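PDB 1QWR: mannose-6-phosphate isomerase from Bacillus subtilis, which probably catalyses the reversible isomerisation of D-mannose 6-phosphate to D-fructose 6-phosphate, using one zinc ion per subunit. Local coordinates for residues T118-I123 with G165-V170; G228-S233 with T244-E249; L281-D286 with T307-C312. All blocks are in the same frame, centred on the assembly; numbering follows the deposited sequence.

Contact 1: T118-I123 with G165-V170; sequences TECWYI and GDFYYV. With ZN (zinc ion), chain E.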
loop_
_atom_site.group_PDB
_atom_site.type_symbol
_atom_site.label_atom_id
_atom_site.label_comp_id
_atom_site.label_asym_id
_atom_site.label_seq_id
_atom_site.Cartn_x
_atom_site.Cartn_y
_atom_site.Cartn_z
ATOM N N THR A 118 -8.244 4.004 -4.408
ATOM C CA THR A 118 -8.210 4.760 -3.162
ATOM C C THR A 118 -7.060 4.035 -2.437
ATOM O O THR A 118 -6.896 2.822 -2.601
ATOM C CB THR A 118 -9.528 4.597 -2.410
ATOM O OG1 THR A 118 -10.489 5.474 -3.010
ATOM C CG2 THR A 118 -9.376 4.950 -0.913
ATOM N N GLU A 119 -6.251 4.763 -1.669
ATOM C CA GLU A 119 -5.108 4.150 -1.001
ATOM C C GLU A 119 -4.724 4.930 0.249
ATOM O O GLU A 119 -5.341 5.936 0.585
ATOM C CB GLU A 119 -3.916 4.125 -1.959
ATOM C CG GLU A 119 -3.546 5.544 -2.408
ATOM C CD GLU A 119 -2.403 5.591 -3.391
ATOM O OE1 GLU A 119 -2.149 4.578 -4.058
ATOM O OE2 GLU A 119 -1.760 6.660 -3.496
ATOM N N CYS A 120 -3.718 4.439 0.956
ATOM C CA CYS A 120 -3.253 5.129 2.146
ATOM C C CYS A 120 -1.773 4.819 2.366
ATOM O O CYS A 120 -1.228 3.811 1.857
ATOM C CB CYS A 120 -4.112 4.745 3.359
ATOM S SG CYS A 120 -3.901 3.010 3.855
ATOM N N TRP A 121 -1.116 5.706 3.094
ATOM C CA TRP A 121 0.306 5.581 3.343
ATOM C C TRP A 121 0.665 5.595 4.810
ATOM O O TRP A 121 0.188 6.452 5.565
ATOM C CB TRP A 121 1.080 6.744 2.712
ATOM C CG TRP A 121 0.916 6.905 1.265
ATOM C CD1 TRP A 121 0.865 5.919 0.327
ATOM C CD2 TRP A 121 0.824 8.149 0.556
ATOM N NE1 TRP A 121 0.750 6.470 -0.927
ATOM C CE2 TRP A 121 0.720 7.838 -0.813
ATOM C CE3 TRP A 121 0.821 9.496 0.953
ATOM C CZ2 TRP A 121 0.612 8.822 -1.798
ATOM C CZ3 TRP A 121 0.715 10.484 -0.029
ATOM C CH2 TRP A 121 0.611 10.142 -1.388
ATOM N N TYR A 122 1.482 4.632 5.213
ATOM C CA TYR A 122 2.002 4.631 6.566
ATOM C C TYR A 122 3.474 4.916 6.336
ATOM O O TYR A 122 4.154 4.177 5.618
ATOM C CB TYR A 122 1.879 3.274 7.269
ATOM C CG TYR A 122 2.647 3.268 8.562
ATOM C CD1 TYR A 122 2.178 3.986 9.666
ATOM C CD2 TYR A 122 3.892 2.615 8.672
ATOM C CE1 TYR A 122 2.926 4.064 10.845
ATOM C CE2 TYR A 122 4.649 2.687 9.855
ATOM C CZ TYR A 122 4.158 3.421 10.935
ATOM O OH TYR A 122 4.920 3.573 12.086
ATOM N N ILE A 123 3.974 5.994 6.933
ATOM C CA ILE A 123 5.368 6.349 6.754
ATOM C C ILE A 123 6.241 5.560 7.736
ATOM O O ILE A 123 6.271 5.851 8.940
ATOM C CB ILE A 123 5.587 7.856 6.982
ATOM C CG1 ILE A 123 4.610 8.666 6.111
ATOM C CG2 ILE A 123 7.060 8.218 6.710
ATOM C CD1 ILE A 123 4.752 8.423 4.572
ATOM N N GLY A 165 6.025 7.347 11.228
ATOM C CA GLY A 165 4.856 7.076 12.029
ATOM C C GLY A 165 3.592 7.736 11.508
ATOM O O GLY A 165 2.495 7.370 11.936
ATOM N N ASP A 166 3.729 8.702 10.605
ATOM C CA ASP A 166 2.558 9.376 10.042
ATOM C C ASP A 166 1.679 8.459 9.183
ATOM O O ASP A 166 2.166 7.514 8.569
ATOM C CB ASP A 166 2.984 10.545 9.148
ATOM C CG ASP A 166 3.320 11.811 9.929
ATOM O OD1 ASP A 166 3.176 11.825 11.164
ATOM O OD2 ASP A 166 3.728 12.792 9.277
ATOM N N PHE A 167 0.390 8.780 9.107
ATOM C CA PHE A 167 -0.527 8.006 8.269
ATOM C C PHE A 167 -1.345 8.980 7.450
ATOM O O PHE A 167 -1.873 9.950 7.992
ATOM C CB PHE A 167 -1.483 7.150 9.094
ATOM C CG PHE A 167 -2.453 6.335 8.254
ATOM C CD1 PHE A 167 -2.130 5.036 7.850
ATOM C CD2 PHE A 167 -3.688 6.862 7.878
ATOM C CE1 PHE A 167 -3.036 4.265 7.086
ATOM C CE2 PHE A 167 -4.591 6.100 7.112
ATOM C CZ PHE A 167 -4.252 4.796 6.722
ATOM N N TYR A 168 -1.434 8.727 6.143
ATOM C CA TYR A 168 -2.219 9.578 5.246
ATOM C C TYR A 168 -3.195 8.756 4.417
ATOM O O TYR A 168 -2.818 7.762 3.802
ATOM C CB TYR A 168 -1.315 10.370 4.295
ATOM C CG TYR A 168 -0.403 11.322 5.020
ATOM C CD1 TYR A 168 0.863 10.923 5.430
ATOM C CD2 TYR A 168 -0.854 12.592 5.402
ATOM C CE1 TYR A 168 1.666 11.760 6.220
ATOM C CE2 TYR A 168 -0.066 13.430 6.190
ATOM C CZ TYR A 168 1.186 13.009 6.601
ATOM O OH TYR A 168 1.946 13.805 7.442
ATOM N N TYR A 169 -4.448 9.188 4.391
ATOM C CA TYR A 169 -5.468 8.507 3.604
ATOM C C TYR A 169 -5.567 9.296 2.300
ATOM O O TYR A 169 -5.630 10.534 2.323
ATOM C CB TYR A 169 -6.789 8.530 4.363
ATOM C CG TYR A 169 -7.881 7.750 3.695
ATOM C CD1 TYR A 169 -7.866 6.363 3.701
ATOM C CD2 TYR A 169 -8.954 8.397 3.092
ATOM C CE1 TYR A 169 -8.905 5.627 3.129
ATOM C CE2 TYR A 169 -9.994 7.675 2.517
ATOM C CZ TYR A 169 -9.964 6.287 2.547
ATOM O OH TYR A 169 -11.021 5.573 2.055
ATOM N N VAL A 170 -5.569 8.591 1.169
ATOM C CA VAL A 170 -5.588 9.234 -0.152
ATOM C C VAL A 170 -6.762 8.764 -0.996
ATOM O O VAL A 170 -6.646 7.827 -1.783
ATOM C CB VAL A 170 -4.283 8.938 -0.922
ATOM C CG1 VAL A 170 -4.180 9.858 -2.157
ATOM C CG2 VAL A 170 -3.079 9.120 -0.010
HETATM ZN ZN ZN E . -0.353 6.901 -5.555
HETATM O O HOH W 1 -0.317 4.318 -5.821
#

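Contact 2: G228-S233 with T244-E249; sequences GYIDES and TFVQGE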
loop_
_atom_site.group_PDB
_atom_site.type_symbol
_atom_site.label_atom_id
_atom_site.label_comp_id
_atom_site.label_asym_id
_atom_site.label_seq_id
_atom_site.Cartn_x
_atom_site.Cartn_y
_atom_site.Cartn_z
ATOM N N GLY A 228 -9.881 15.557 3.641
ATOM C CA GLY A 228 -10.821 14.729 4.369
ATOM C C GLY A 228 -10.393 14.619 5.819
ATOM O O GLY A 228 -9.330 15.112 6.204
ATOM N N TYR A 229 -11.213 13.984 6.644
ATOM C CA TYR A 229 -10.835 13.841 8.035
ATOM C C TYR A 229 -10.965 12.417 8.540
ATOM O O TYR A 229 -11.994 11.767 8.344
ATOM C CB TYR A 229 -11.667 14.756 8.930
ATOM C CG TYR A 229 -11.118 14.800 10.334
ATOM C CD1 TYR A 229 -9.933 15.482 10.609
ATOM C CD2 TYR A 229 -11.736 14.099 11.373
ATOM C CE1 TYR A 229 -9.369 15.466 11.884
ATOM C CE2 TYR A 229 -11.181 14.075 12.653
ATOM C CZ TYR A 229 -9.996 14.760 12.900
ATOM O OH TYR A 229 -9.428 14.736 14.157
ATOM N N ILE A 230 -9.913 11.933 9.189
ATOM C CA ILE A 230 -9.919 10.591 9.756
ATOM C C ILE A 230 -9.514 10.689 11.221
ATOM O O ILE A 230 -8.654 11.485 11.591
ATOM C CB ILE A 230 -8.935 9.626 9.031
ATOM C CG1 ILE A 230 -9.385 9.382 7.586
ATOM C CG2 ILE A 230 -8.901 8.279 9.761
ATOM C CD1 ILE A 230 -9.315 10.597 6.683
ATOM N N ASP A 231 -10.149 9.882 12.055
ATOM C CA ASP A 231 -9.837 9.887 13.473
ATOM C C ASP A 231 -9.126 8.590 13.822
ATOM O O ASP A 231 -9.613 7.507 13.517
ATOM C CB ASP A 231 -11.123 10.030 14.293
ATOM C CG ASP A 231 -12.150 8.973 13.951
ATOM O OD1 ASP A 231 -12.547 8.890 12.770
ATOM O OD2 ASP A 231 -12.561 8.226 14.863
ATOM N N GLU A 232 -7.962 8.704 14.443
ATOM C CA GLU A 232 -7.210 7.521 14.829
ATOM C C GLU A 232 -7.558 7.172 16.274
ATOM O O GLU A 232 -8.029 8.027 17.030
ATOM C CB GLU A 232 -5.714 7.782 14.697
ATOM C CG GLU A 232 -5.301 8.304 13.335
ATOM C CD GLU A 232 -3.841 8.682 13.279
ATOM O OE1 GLU A 232 -3.320 9.211 14.286
ATOM O OE2 GLU A 232 -3.211 8.469 12.222
ATOM N N SER A 233 -7.348 5.906 16.629
ATOM C CA SER A 233 -7.601 5.391 17.972
ATOM C C SER A 233 -6.462 4.463 18.344
ATOM O O SER A 233 -5.881 3.803 17.475
ATOM C CB SER A 233 -8.893 4.568 18.014
ATOM O OG SER A 233 -10.036 5.383 18.039
ATOM N N THR A 244 -5.397 2.166 15.322
ATOM C CA THR A 244 -6.374 2.049 14.240
ATOM C C THR A 244 -6.222 3.347 13.447
ATOM O O THR A 244 -6.527 4.437 13.955
ATOM C CB THR A 244 -7.811 1.955 14.797
ATOM O OG1 THR A 244 -7.942 0.768 15.593
ATOM C CG2 THR A 244 -8.830 1.916 13.654
ATOM N N PHE A 245 -5.713 3.242 12.219
ATOM C CA PHE A 245 -5.496 4.432 11.396
ATOM C C PHE A 245 -6.740 4.862 10.646
ATOM O O PHE A 245 -6.996 6.056 10.483
ATOM C CB PHE A 245 -4.393 4.173 10.365
ATOM C CG PHE A 245 -3.040 3.959 10.955
ATOM C CD1 PHE A 245 -2.379 4.998 11.613
ATOM C CD2 PHE A 245 -2.388 2.731 10.804
ATOM C CE1 PHE A 245 -1.084 4.820 12.111
ATOM C CE2 PHE A 245 -1.088 2.538 11.297
ATOM C CZ PHE A 245 -0.436 3.584 11.952
ATOM N N VAL A 246 -7.502 3.886 10.167
ATOM C CA VAL A 246 -8.694 4.187 9.411
ATOM C C VAL A 246 -9.561 2.950 9.269
ATOM O O VAL A 246 -9.077 1.803 9.301
ATOM C CB VAL A 246 -8.342 4.727 7.977
ATOM C CG1 VAL A 246 -7.704 3.607 7.120
ATOM C CG2 VAL A 246 -9.589 5.283 7.308
ATOM N N GLN A 247 -10.857 3.198 9.158
ATOM C CA GLN A 247 -11.834 2.149 8.955
ATOM C C GLN A 247 -12.710 2.727 7.866
ATOM O O GLN A 247 -13.747 3.342 8.133
ATOM C CB GLN A 247 -12.600 1.896 10.251
ATOM C CG GLN A 247 -11.694 1.290 11.317
ATOM C CD GLN A 247 -12.428 0.958 12.599
ATOM O OE1 GLN A 247 -13.082 1.805 13.184
ATOM N NE2 GLN A 247 -12.307 -0.283 13.044
ATOM N N GLY A 248 -12.273 2.539 6.625
ATOM C CA GLY A 248 -12.984 3.113 5.497
ATOM C C GLY A 248 -13.817 2.179 4.647
ATOM O O GLY A 248 -13.960 0.998 4.942
ATOM N N GLU A 249 -14.361 2.728 3.565
ATOM C CA GLU A 249 -15.201 1.943 2.668
ATOM C C GLU A 249 -14.429 0.843 1.964
ATOM O O GLU A 249 -14.992 -0.195 1.641
ATOM C CB GLU A 249 -15.824 2.848 1.602
ATOM C CG GLU A 249 -16.435 4.123 2.153
ATOM C CD GLU A 249 -16.908 5.073 1.054
ATOM O OE1 GLU A 249 -17.175 6.258 1.373
ATOM O OE2 GLU A 249 -17.015 4.636 -0.124
HETATM O O HOH W 2 -5.873 8.653 10.069
#

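Contact 3: L281-D286 with T307-C312; sequences LLKYED and TIKGTC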
loop_
_atom_site.group_PDB
_atom_site.type_symbol
_atom_site.label_atom_id
_atom_site.label_comp_id
_atom_site.label_asym_id
_atom_site.label_seq_id
_atom_site.Cartn_x
_atom_site.Cartn_y
_atom_site.Cartn_z
ATOM N N LEU A 281 7.673 -14.732 17.235
ATOM C CA LEU A 281 7.218 -16.091 17.042
ATOM C C LEU A 281 5.688 -16.144 17.132
ATOM O O LEU A 281 5.085 -15.745 18.134
ATOM C CB LEU A 281 7.874 -16.995 18.105
ATOM C CG LEU A 281 7.782 -18.511 17.861
ATOM C CD1 LEU A 281 8.490 -18.855 16.569
ATOM C CD2 LEU A 281 8.400 -19.289 19.023
ATOM N N LEU A 282 5.061 -16.625 16.059
ATOM C CA LEU A 282 3.609 -16.752 16.046
ATOM C C LEU A 282 3.292 -18.199 16.437
ATOM O O LEU A 282 3.803 -19.153 15.831
ATOM C CB LEU A 282 3.061 -16.440 14.642
ATOM C CG LEU A 282 1.537 -16.348 14.517
ATOM C CD1 LEU A 282 1.189 -15.558 13.261
ATOM C CD2 LEU A 282 0.943 -17.734 14.445
ATOM N N LYS A 283 2.458 -18.361 17.459
ATOM C CA LYS A 283 2.096 -19.697 17.915
ATOM C C LYS A 283 0.590 -19.873 17.912
ATOM O O LYS A 283 -0.151 -18.967 18.286
ATOM C CB LYS A 283 2.642 -19.933 19.323
ATOM C CG LYS A 283 4.130 -19.652 19.415
ATOM C CD LYS A 283 4.808 -20.495 20.478
ATOM C CE LYS A 283 4.442 -20.049 21.873
ATOM N NZ LYS A 283 5.224 -20.833 22.874
ATOM N N TYR A 284 0.137 -21.033 17.460
ATOM C CA TYR A 284 -1.295 -21.334 17.439
ATOM C C TYR A 284 -1.438 -22.849 17.493
ATOM O O TYR A 284 -0.711 -23.586 16.806
ATOM C CB TYR A 284 -1.958 -20.767 16.182
ATOM C CG TYR A 284 -1.500 -21.387 14.900
ATOM C CD1 TYR A 284 -2.264 -22.369 14.264
ATOM C CD2 TYR A 284 -0.310 -20.990 14.309
ATOM C CE1 TYR A 284 -1.841 -22.936 13.054
ATOM C CE2 TYR A 284 0.126 -21.548 13.115
ATOM C CZ TYR A 284 -0.644 -22.523 12.491
ATOM O OH TYR A 284 -0.179 -23.102 11.326
ATOM N N GLU A 285 -2.377 -23.302 18.317
ATOM C CA GLU A 285 -2.591 -24.724 18.523
ATOM C C GLU A 285 -1.210 -25.305 18.844
ATOM O O GLU A 285 -0.496 -24.734 19.667
ATOM C CB GLU A 285 -3.228 -25.355 17.277
ATOM C CG GLU A 285 -4.534 -24.649 16.904
ATOM C CD GLU A 285 -5.461 -25.491 16.053
ATOM O OE1 GLU A 285 -5.000 -26.061 15.037
ATOM O OE2 GLU A 285 -6.660 -25.568 16.401
ATOM N N ASP A 286 -0.814 -26.406 18.218
ATOM C CA ASP A 286 0.501 -26.969 18.517
ATOM C C ASP A 286 1.559 -26.569 17.494
ATOM O O ASP A 286 2.606 -27.215 17.393
ATOM C CB ASP A 286 0.435 -28.504 18.588
ATOM C CG ASP A 286 -0.540 -29.004 19.640
ATOM O OD1 ASP A 286 -0.659 -28.351 20.703
ATOM O OD2 ASP A 286 -1.180 -30.060 19.413
ATOM N N THR A 307 -0.896 -16.401 19.404
ATOM C CA THR A 307 -0.093 -15.450 20.163
ATOM C C THR A 307 1.124 -15.105 19.303
ATOM O O THR A 307 1.508 -15.873 18.417
ATOM C CB THR A 307 0.441 -16.037 21.516
ATOM O OG1 THR A 307 1.345 -17.111 21.247
ATOM C CG2 THR A 307 -0.706 -16.565 22.394
ATOM N N ILE A 308 1.698 -13.931 19.547
ATOM C CA ILE A 308 2.905 -13.496 18.881
ATOM C C ILE A 308 3.818 -13.075 20.022
ATOM O O ILE A 308 3.471 -12.212 20.820
ATOM C CB ILE A 308 2.688 -12.295 17.943
ATOM C CG1 ILE A 308 1.931 -12.756 16.688
ATOM C CG2 ILE A 308 4.039 -11.723 17.519
ATOM C CD1 ILE A 308 1.533 -11.632 15.752
ATOM N N LYS A 309 4.981 -13.702 20.099
ATOM C CA LYS A 309 5.927 -13.397 21.161
ATOM C C LYS A 309 7.193 -12.776 20.589
ATOM O O LYS A 309 7.825 -13.369 19.706
ATOM C CB LYS A 309 6.278 -14.687 21.891
ATOM C CG LYS A 309 7.233 -14.513 23.060
ATOM C CD LYS A 309 7.777 -15.879 23.466
ATOM C CE LYS A 309 6.654 -16.892 23.659
ATOM N NZ LYS A 309 7.172 -18.270 23.902
ATOM N N GLY A 310 7.557 -11.594 21.091
ATOM C CA GLY A 310 8.760 -10.917 20.631
ATOM C C GLY A 310 8.607 -9.406 20.611
ATOM O O GLY A 310 7.704 -8.864 21.240
ATOM N N THR A 311 9.519 -8.740 19.907
ATOM C CA THR A 311 9.502 -7.293 19.747
ATOM C C THR A 311 9.425 -7.090 18.246
ATOM O O THR A 311 10.421 -7.238 17.533
ATOM C CB THR A 311 10.798 -6.640 20.292
ATOM O OG1 THR A 311 10.800 -6.734 21.718
ATOM C CG2 THR A 311 10.872 -5.168 19.899
ATOM N N CYS A 312 8.229 -6.779 17.763
ATOM C CA CYS A 312 8.037 -6.571 16.338
ATOM C C CYS A 312 6.881 -5.610 16.091
ATOM O O CYS A 312 6.042 -5.385 16.970
ATOM C CB CYS A 312 7.762 -7.912 15.643
ATOM S SG CYS A 312 6.378 -8.866 16.311
HETATM O O HOH W 3 8.240 -20.195 22.735
#

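Contact 1: T118-I123 with G165-V170
Strands 119-123 and 167-170 run antiparallel, their axes 4.6 Å apart at closest approach, and six backbone hydrogen bonds join the two segments. Glu119 pairs with Val170 and Trp121 with Tyr168 as hydrogen-bonded pairs. Ile123 N donates to Asp166 O, and Gly165 N donates to Ile123 O at 2.7 Å. Gly165 has a phi of 96°, where a CB would press on the preceding carbonyl oxygen.

One face carries Glu119, Trp121, Tyr168 and Val170, and it reaches the metal. Glu119 CG takes the crowded position between backbone N and carbonyl carbon (chi1 59°). The rest of the chain is extended and brings OE2 to 2.5 Å from the zinc. His101 and His176 are its other protein ligands, and water 1 lies 2.6 Å from the zinc. The Glu119 and Val170 side chains lie side by side, with Glu119 CG against Val170 CB. Val170 CG2 sits squarely over the six-membered ring of Trp121, 3.8 Å from its centroid, a CH-pi contact. Trp121 NE1 is hydrogen-bonded to Glu186 OE2. Tyr168 OH donates to Asp166 OD2 at 2.8 Å, meeting it from above the carboxylate plane.

Cys120, Tyr122, Phe167 and Tyr169 form the other face. Phe167 CG lies anti to the backbone N (chi1 180°), so the ring tip CZ comes within 3.4 Å of Cys120 CB. Cys120 SG meets the same ring obliquely, a sulfur-aromatic contact. The Phe167 ring stacks on Phe245. An alanine in place of Phe167 would remove its ring and would probably loosen the packing of Cys120 and Phe245.

The pair is part of the cupin-type beta structure of the zinc-binding catalytic domain. Strand 119-126 lies between strands 167-170 and 182-189, with backbone bonds to both. Ile132 of strand 131-136 packs against Trp121 and Tyr168.

Contact 2: G228-S233 with T244-E249
Two backbone hydrogen bonds make Ser233 and Thr244 an antiparallel hydrogen-bonded pair. Thr244 N donates to Ser233 O at 2.7 Å, almost straight (173° at the hydrogen) and nearly along the C=O axis. The return bond, Ser233 N to Thr244 O, is longer at 3.2 Å and lies in the carbonyl plane, on a lone pair. The same Thr244 O also receives a CA-H...O contact from Glu232 CA at 3.3 Å.

Water 2 donates to Phe245 O at 2.9 Å. It also makes a weak bond to Glu232 OE2, so it links the carboxylate to the backbone of the strand.

The pair opens the hairpin of strands 233-237 and 240-247. Further along the second strand, Phe245 and Val246 both face Val253 of strand 252-259. This is a classic beta bulge in a strand of the C-terminal cupin domain. Phe245 psi is -38° there, well away from extended strand values.

Ile230 and Glu232 of the loop pack on Phe245 and Val246 of the bulge. Ile230 CG2 touches Phe245 O closely, at 3.0 Å, and meets Val246 CG2 at 3.9 Å, the two branched chains crossing obliquely. Glu232 reaches Phe245 with an extended chain. Its OE2 lies in the ring plane at the edge, 3.6 Å from Phe245 CD1, and the carboxylate and ring planes are 61° apart. The side chains of Ile230 and Val246 both touch Tyr169 of strand 167-170.

Contact 3: L281-D286 with T307-C312
Four backbone hydrogen bonds hold strands 281-284 and 307-309 together as an antiparallel pair. Leu281 and Lys309 exchange two of them, with Leu281 N to Lys309 O and Lys309 N to Leu281 O both at 2.8 Å. Lys283 and Thr307 exchange the other two in the same way. Lys309 N sits on a lone pair of Leu281 O. The strand directions differ by 152°, so the pair is noticeably twisted from exact antiparallel.

The side-chain polar contact is made by two lysines. Lys283 and Lys309 lie on the same face, and both chains bend at chi3. Their tips meet with Lys283 NZ 3.4 Å from Lys309 NZ. These are two donors and do not bond to each other. Water 3 accepts from both, at 3.1 Å from Lys283 NZ and a short 2.5 Å from Lys309 NZ. The shared water probably eases the repulsion, and the closeness of the amines would tend to lower the pKa of one or both. The side chain of Lys309 also touches that of Glu261.

Thr307 lies on this face too. Its OG1 takes the crowded position between backbone N and carbonyl carbon (chi1 65°) and comes 3.7 Å from Lys283 CB. The same hydroxyl has a weak hydrogen bond with Glu261.

The opposite face holds Leu282 and Ile308, a non-hydrogen-bonded pair. Leu282 CG meets Ile308 CG1 at 4.2 Å, and both side chains are buried. Backbone CA-H...O contacts add to the pairing, one of them from Ile308 CA to Leu281 O at 3.2 Å.

Strands 278-284 and 306-309 are the two inner strands of a four-stranded sheet of the cupin domain, between 287-292 and 261-264. After Lys309 the chain turns a corner at Gly310 and Thr311, and Cys312 starts strand 312-318 against strand 252-259.

Overall arrangement
From the N terminus, contact 1 comes first. It closes a 41-residue excursion of helices and strands between 118-123 and 165-170, beside the zinc. Contact 2 opens later and closes a short hairpin, bringing the loop after helix 214-220 against strand 240-247. Contact 3 closes a 20-residue excursion without helix further on in the C-terminal cupin domain. The three are in series; none nests in or crosses another. Contacts 1 and 2 touch, their centres about 10 Å apart, so the zinc-binding catalytic domain abuts the C-terminal cupin domain there. Contact 3 stands apart, with centres about 27 Å and 28 Å from those of contacts 1 and 2.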